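Local coordinates for formate dehydrogenase (Staphylococcus aureus, PDB 6TTB) that catalyses the oxidation of formate with NAD as the cofactor that accepts the hydride, at the interface of chains A and B. Sequence-based numbering; all coordinates share one arbitrary frame. Chains: chain A/B, Formate dehydrogenase.

Contact 1: the interface of chains A and B. Residues chain A 153, 157, 321-322; chain B 162, 165-166.
The aromatic ring of B:Tyr162 is covered on both faces. From chain A the methyl CD1 of A:Ile157 sits over the middle of one face, 3.5 Å from the ring centroid, a CH-pi contact. The opposite face is covered from its own helix by CB of B:His166, displaced toward the rim. A:Ile157 reaches the ring because its chain runs out straight beyond CB (chi2 177°), which brings the thin end of a branched side chain onto the flat surface. Beyond the rim at CD1 two groups come from opposite sides of the plane: the methyl CG2 of A:Thr322, 3.4 Å from CD1 of B:Tyr162, on the B:His166 side, and CE of A:Met153, 3.7 Å from CD1 of B:Tyr162, on the A:Ile157 side. Methionine suits this place because its flexible chain can bend at the sulfur, as it does here (chi3 80°), to fit the ring.

The imidazole of B:His166 has the hydroxyl OH of B:Tyr162 over one face, near the rim. At the ring edge ND1 of B:His166 donates a hydrogen bond of 2.8 Å to the backbone O of A:Met321, which lies close to the ring plane, with 156° at the hydrogen. B:Gly165 has no side chain, and CB of A:Thr322 comes within 4.0 Å of its CA.

In the fold, helix 144-160 of chain A and the end of its strand 319-321 pack on the first turns of helix 162-171 of chain B.

Contact 2: the interface of chains A and B. Residues chain A 145, 206, 335; chain B 185, 187.
A:Arg335 and B:Glu185 form the ionic part of this contact, which belongs to a subunit interface of an NAD-dependent dehydrogenase of the D-2-hydroxyacid dehydrogenase family. The two side chains approach from opposite directions and join in a salt bridge, with NH2 of A:Arg335 2.7 Å from the carboxylate oxygen OE2 of B:Glu185. The donor uses the syn lone pair of OE2, on the side of the other oxygen, while OE2 stands somewhat out of the guanidinium plane. A second hydrogen bond, from NH1 of A:Arg335 to OE1 of B:Glu185 at 3.3 Å, is weak. The planes of the two groups are turned 47° apart, so the pair falls short of a flat two-pronged bridge. A long arginine suits the place because it can reach across from helix 330-348, bending at chi2 and chi3 on the way. B:Glu185 runs out extended beyond CG to meet it.

The van der Waals part is made by A:Val145, near the start of helix 144-160, and B:Gln187. Both methyls of the valine lie toward one face of the glutamine amide: CG1 of A:Val145 is 4.1 Å from CD of B:Gln187, and CG2 of A:Val145 is 3.9 Å from the amide nitrogen NE2 of B:Gln187. The side-chain axes cross at about a right angle. CG of B:Gln187 stands opposite its backbone N (chi1 -176°), and the chain stays extended, laying the flat amide against the branched, compact valine.

Contact 3: the interface of chains A and B. Residues chain A 177, 180-181; chain B 47-49, 330.
A:Asn181 points its amide into the bend of the chain B segment formed by B:Glu47, B:Asn48 and B:Gln49, and chain B hides 94 Å² of its surface. Its CG lies opposite its own backbone N (chi1 -165°), which carries OD1 forward to the backbone of the segment. There the backbone N of B:Gln49 donates a weak hydrogen bond of 2.9 Å to OD1 of A:Asn181. Asparagine, placed just after helix 176-180, suits the spot because its short amide can present an acceptor to a backbone N-H of the facing loop.

Beyond CB, B:Glu47 runs past the A:Asn181 amide in roughly the opposite direction, CG of B:Glu47 lying 3.8 Å from CG of A:Asn181. B:Asn48 crosses A:Asn181 obliquely, the two amide planes 58° apart. As modelled, OD1 of B:Asn48 faces the backbone O of A:Asn181 at 3.1 Å, two acceptors that cannot bond. The amide may be turned over, which would place a donor there, but at 2.70 Å resolution this remains doubtful.

The bent chain of B:Gln49 (chi2 85°) swings its amide back toward A:Ser177 in helix 176-180. OE1 of B:Gln49 is modelled 3.3 Å from O of A:Ser177, again two acceptors, so this amide too is placed with doubt. B:Leu330, at the start of helix 330-348, brings its methyls to the backbone carbonyls where helix 176-180 ends: CD1 of B:Leu330 lies 3.7 Å from O of A:Gly180.

Contact 4: the interface of chains A and B. Residues chain A 160, 183, 185; chain B 146, 149-150, 325-326, 329.
A:Arg160 reaches into a polar pocket made by B:Ser146, B:Glu149 and B:His150. From CB the chain runs out so that CG of A:Arg160 comes to 4.2 Å from OE1 of B:Glu149; CD of A:Arg160 is 3.7 Å from that OE1 and 4.0 Å from CB of B:Glu149. A bend at chi3 (64°) then turns the guanidinium among its partners. NE of A:Arg160 donates to ND1 of B:His150 at 3.2 Å; the imidazole and guanidinium planes stand nearly perpendicular, 86° apart. NH1 of A:Arg160 makes a salt bridge of 2.8 Å to OE1 of B:Glu149, met on the anti side and out of the carboxylate plane. NH2 of A:Arg160 bonds the hydroxyl OG of B:Ser146 at 2.6 Å, almost in the guanidinium plane, and NH1 adds a weak bond to the same oxygen. The backbone O of B:Ser146 lies over one face, near the rim. Arginine fits because its flat group offers several N-H bonds in different directions.

The backbone O of A:Arg160 accepts a 2.9 Å bond from the hydroxyl OH of B:Tyr325, which stands above the carbonyl plane. CE2 of B:Tyr325 also touches CB of A:Ala183 at 3.8 Å.

In the fold, A:Arg160 closes helix 144-160, while B:Ser146, B:Glu149 and B:His150 line one side of helix 144-159 in chain B.

Contact 1: the interface of chains A and B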
# COMPACT_ATOMS: atom_id res chain seq x y z
N MET A 153 4.29 -0.24 2.11
CA MET A 153 2.89 0.07 1.84
C MET A 153 2.78 0.75 0.48
O MET A 153 1.98 0.33 -0.39
CB MET A 153 2.34 1.01 2.89
CG MET A 153 0.98 1.49 2.64
SD MET A 153 0.52 2.69 3.93
CE MET A 153 1.34 4.18 3.33
N ILE A 157 0.64 -0.30 -2.63
CA ILE A 157 -0.39 0.59 -3.20
C ILE A 157 -0.08 0.82 -4.67
O ILE A 157 -0.95 0.87 -5.50
CB ILE A 157 -0.45 1.93 -2.44
CG1 ILE A 157 -0.97 1.77 -1.02
CG2 ILE A 157 -1.23 3.00 -3.21
CD1 ILE A 157 -0.96 3.04 -0.22
N MET A 321 1.28 9.98 -3.07
CA MET A 321 1.90 10.84 -2.11
C MET A 321 1.00 10.83 -0.88
O MET A 321 -0.15 10.42 -0.94
CB MET A 321 1.99 12.27 -2.65
CG MET A 321 2.93 12.45 -3.88
SD MET A 321 4.56 11.85 -3.53
CE MET A 321 4.95 12.66 -1.98
N THR A 322 1.61 11.07 0.24
CA THR A 322 0.94 11.62 1.36
C THR A 322 1.76 12.84 1.80
O THR A 322 2.90 13.05 1.38
CB THR A 322 0.88 10.55 2.45
OG1 THR A 322 2.17 10.31 3.03
CG2 THR A 322 0.28 9.24 1.96
N TYR B 162 -3.16 6.23 5.89
CA TYR B 162 -2.84 6.59 4.51
C TYR B 162 -3.97 7.35 3.85
O TYR B 162 -3.75 8.18 3.00
CB TYR B 162 -2.53 5.39 3.64
CG TYR B 162 -2.43 5.73 2.17
CD1 TYR B 162 -1.26 6.24 1.61
CD2 TYR B 162 -3.51 5.51 1.32
CE1 TYR B 162 -1.18 6.56 0.26
CE2 TYR B 162 -3.47 5.86 -0.02
CZ TYR B 162 -2.31 6.39 -0.55
OH TYR B 162 -2.26 6.69 -1.88
N GLY B 165 -3.78 10.78 4.92
CA GLY B 165 -2.47 11.23 4.47
C GLY B 165 -2.51 11.62 3.01
O GLY B 165 -1.84 12.59 2.62
N HIS B 166 -3.31 10.89 2.22
CA HIS B 166 -3.35 11.11 0.78
C HIS B 166 -4.35 12.21 0.42
O HIS B 166 -4.13 12.97 -0.50
CB HIS B 166 -3.57 9.80 0.02
CG HIS B 166 -3.66 9.95 -1.46
ND1 HIS B 166 -2.62 10.39 -2.21
CD2 HIS B 166 -4.67 9.73 -2.31
CE1 HIS B 166 -2.97 10.42 -3.50
NE2 HIS B 166 -4.22 9.99 -3.58

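Contact 2: the interface of chains A and B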
# COMPACT_ATOMS: atom_id res chain seq x y z
N VAL A 145 11.50 2.30 11.75
CA VAL A 145 10.60 1.21 11.38
C VAL A 145 9.38 1.77 10.68
O VAL A 145 8.88 1.19 9.68
CB VAL A 145 10.11 0.42 12.56
CG1 VAL A 145 9.02 -0.52 12.11
CG2 VAL A 145 11.23 -0.33 13.23
N ARG A 206 11.06 -6.90 5.68
CA ARG A 206 9.62 -6.96 5.50
C ARG A 206 9.31 -7.30 4.06
O ARG A 206 8.30 -7.89 3.82
CB ARG A 206 8.93 -5.67 5.90
CG ARG A 206 9.26 -5.22 7.31
CD ARG A 206 8.75 -3.80 7.45
NE ARG A 206 8.72 -3.51 8.88
CZ ARG A 206 9.68 -3.89 9.73
NH1 ARG A 206 10.77 -4.46 9.23
NH2 ARG A 206 9.56 -3.70 11.03
N ARG A 335 8.80 8.23 20.62
CA ARG A 335 10.23 8.01 20.50
C ARG A 335 10.95 9.34 20.39
O ARG A 335 11.85 9.58 21.17
CB ARG A 335 10.55 6.93 19.48
CG ARG A 335 10.99 5.60 20.13
CD ARG A 335 10.18 4.31 19.83
NE ARG A 335 10.17 4.21 18.41
CZ ARG A 335 9.24 3.62 17.67
NH1 ARG A 335 8.22 2.99 18.23
NH2 ARG A 335 9.34 3.67 16.34
N GLU B 185 2.13 2.86 13.90
CA GLU B 185 2.96 1.81 13.34
C GLU B 185 2.17 0.51 13.39
O GLU B 185 1.39 0.27 14.33
CB GLU B 185 4.25 1.71 14.11
CG GLU B 185 5.00 3.00 14.11
CD GLU B 185 6.33 2.84 14.84
OE1 GLU B 185 6.41 1.90 15.67
OE2 GLU B 185 7.26 3.61 14.57
N GLN B 187 3.90 -1.98 13.70
CA GLN B 187 4.74 -2.67 14.63
C GLN B 187 4.17 -2.61 16.03
O GLN B 187 3.64 -1.59 16.46
CB GLN B 187 6.16 -2.14 14.59
CG GLN B 187 7.08 -2.94 15.50
CD GLN B 187 8.42 -2.29 15.72
OE1 GLN B 187 8.52 -1.11 16.13
NE2 GLN B 187 9.47 -3.06 15.44

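Contact 3: the interface of chains A and B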
# COMPACT_ATOMS: atom_id res chain seq x y z
N SER A 177 -11.65 -3.89 -16.07
CA SER A 177 -10.67 -3.74 -17.14
C SER A 177 -9.70 -2.66 -16.73
O SER A 177 -8.49 -2.82 -16.91
CB SER A 177 -11.31 -3.43 -18.46
OG SER A 177 -11.92 -4.61 -18.96
N GLY A 180 -7.73 -3.49 -13.67
CA GLY A 180 -6.87 -4.59 -14.03
C GLY A 180 -5.62 -4.10 -14.74
O GLY A 180 -4.49 -4.53 -14.42
N ASN A 181 -5.84 -3.12 -15.64
CA ASN A 181 -4.86 -2.62 -16.59
C ASN A 181 -3.52 -2.32 -15.91
O ASN A 181 -2.48 -2.54 -16.51
CB ASN A 181 -5.44 -1.46 -17.40
CG ASN A 181 -4.63 -1.12 -18.64
OD1 ASN A 181 -4.85 -1.70 -19.72
ND2 ASN A 181 -3.74 -0.15 -18.52
N GLU B 47 -4.18 0.77 -22.77
CA GLU B 47 -4.79 -0.48 -22.26
C GLU B 47 -4.08 -1.76 -22.79
O GLU B 47 -4.69 -2.51 -23.56
CB GLU B 47 -6.30 -0.42 -22.45
CG GLU B 47 -6.98 0.28 -21.31
CD GLU B 47 -8.12 -0.45 -20.58
OE1 GLU B 47 -8.37 -1.67 -20.90
OE2 GLU B 47 -8.80 0.19 -19.74
N ASN B 48 -2.88 -2.10 -22.20
CA ASN B 48 -2.29 -3.47 -22.16
C ASN B 48 -2.99 -4.44 -21.14
O ASN B 48 -2.38 -5.39 -20.62
CB ASN B 48 -0.85 -3.42 -21.67
CG ASN B 48 -0.80 -3.24 -20.16
OD1 ASN B 48 -1.82 -2.85 -19.55
ND2 ASN B 48 0.36 -3.40 -19.56
N GLN B 49 -4.28 -4.24 -20.89
CA GLN B 49 -5.15 -5.32 -20.39
C GLN B 49 -5.05 -6.52 -21.35
O GLN B 49 -4.87 -6.34 -22.54
CB GLN B 49 -6.56 -4.72 -20.29
CG GLN B 49 -7.71 -5.69 -20.27
CD GLN B 49 -7.92 -6.16 -18.87
OE1 GLN B 49 -7.22 -5.73 -17.95
NE2 GLN B 49 -8.89 -7.05 -18.69
N LEU B 330 -2.50 -8.28 -13.53
CA LEU B 330 -1.95 -8.58 -14.83
C LEU B 330 -1.50 -10.05 -14.91
O LEU B 330 -1.76 -10.73 -15.88
CB LEU B 330 -0.83 -7.57 -15.12
CG LEU B 330 -1.11 -6.59 -16.28
CD1 LEU B 330 -2.57 -6.61 -16.79
CD2 LEU B 330 -0.62 -5.18 -15.96

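Contact 4: the interface of chains A and B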
# COMPACT_ATOMS: atom_id res chain seq x y z
N ARG A 160 -0.35 -2.67 -6.77
CA ARG A 160 -1.66 -3.27 -6.74
C ARG A 160 -2.66 -2.28 -7.31
O ARG A 160 -3.81 -2.65 -7.56
CB ARG A 160 -2.00 -3.80 -5.34
CG ARG A 160 -1.17 -5.01 -4.98
CD ARG A 160 -1.78 -5.85 -3.89
NE ARG A 160 -3.05 -6.45 -4.25
CZ ARG A 160 -3.15 -7.65 -4.79
NH1 ARG A 160 -2.04 -8.32 -5.11
NH2 ARG A 160 -4.35 -8.17 -5.01
N ALA A 183 -2.76 -3.38 -12.46
CA ALA A 183 -2.72 -4.10 -11.21
C ALA A 183 -1.83 -5.33 -11.38
O ALA A 183 -1.94 -6.09 -12.33
CB ALA A 183 -4.11 -4.48 -10.84
N GLU A 185 0.56 -8.25 -8.98
CA GLU A 185 1.06 -8.82 -7.76
C GLU A 185 2.43 -8.23 -7.46
O GLU A 185 3.25 -8.08 -8.36
CB GLU A 185 1.18 -10.32 -7.98
CG GLU A 185 -0.12 -10.93 -8.38
CD GLU A 185 -0.18 -12.40 -8.11
OE1 GLU A 185 -1.18 -12.82 -7.52
OE2 GLU A 185 0.79 -13.12 -8.46
N SER B 146 -1.95 -13.11 -4.04
CA SER B 146 -2.58 -11.82 -4.33
C SER B 146 -3.40 -11.41 -3.15
O SER B 146 -3.26 -10.29 -2.68
CB SER B 146 -3.47 -11.87 -5.54
OG SER B 146 -3.91 -10.57 -5.92
N GLU B 149 -1.46 -10.32 -0.14
CA GLU B 149 -0.83 -9.00 -0.30
C GLU B 149 -1.89 -7.93 -0.09
O GLU B 149 -1.69 -6.99 0.65
CB GLU B 149 -0.34 -8.83 -1.73
CG GLU B 149 0.78 -9.77 -2.11
CD GLU B 149 1.28 -9.53 -3.52
OE1 GLU B 149 0.56 -8.74 -4.32
OE2 GLU B 149 2.36 -10.12 -3.86
N HIS B 150 -3.03 -8.12 -0.71
CA HIS B 150 -4.07 -7.14 -0.62
C HIS B 150 -4.43 -6.89 0.83
O HIS B 150 -4.76 -5.77 1.21
CB HIS B 150 -5.28 -7.61 -1.36
CG HIS B 150 -6.09 -6.46 -1.85
ND1 HIS B 150 -5.93 -5.93 -3.08
CD2 HIS B 150 -7.00 -5.71 -1.23
CE1 HIS B 150 -6.74 -4.92 -3.22
NE2 HIS B 150 -7.37 -4.74 -2.09
N TYR B 325 -11.08 -6.59 -7.70
CA TYR B 325 -10.13 -7.05 -8.68
C TYR B 325 -8.99 -7.65 -7.89
O TYR B 325 -8.75 -7.25 -6.75
CB TYR B 325 -9.58 -5.84 -9.43
CG TYR B 325 -8.69 -4.99 -8.56
CD1 TYR B 325 -9.23 -4.20 -7.56
CD2 TYR B 325 -7.29 -5.04 -8.69
CE1 TYR B 325 -8.39 -3.45 -6.74
CE2 TYR B 325 -6.45 -4.33 -7.86
CZ TYR B 325 -7.01 -3.55 -6.86
OH TYR B 325 -6.23 -2.81 -6.03
N SER B 326 -8.30 -8.59 -8.45
CA SER B 326 -7.35 -9.32 -7.62
C SER B 326 -7.26 -10.70 -8.18
O SER B 326 -6.17 -11.21 -8.42
CB SER B 326 -7.74 -9.39 -6.15
N THR B 329 -5.36 -9.07 -11.49
CA THR B 329 -4.02 -8.52 -11.67
C THR B 329 -3.50 -9.00 -13.02
O THR B 329 -3.99 -9.99 -13.58
CB THR B 329 -3.04 -9.06 -10.63
OG1 THR B 329 -2.84 -10.44 -10.93
CG2 THR B 329 -3.53 -8.91 -9.21

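The four patches spread along one two-fold symmetric interface, each with a twin made by exchanging the chains. By the centres of their C-alpha atoms, contacts 3 and 4 are about 12 Å apart; contact 1 lies about 16 Å from contact 2 and 17 Å from contact 4, and contacts 2 and 3 are about 34 Å apart. The helix starting at residue 144 serves contacts 1, 2 and 4; B:Glu185 serves contact 2 and A:Glu185 contact 4; helix 330-348 serves contact 2 from chain A and contact 3 from chain B. Such reuse fits a dimer, the usual assembly of this enzyme family.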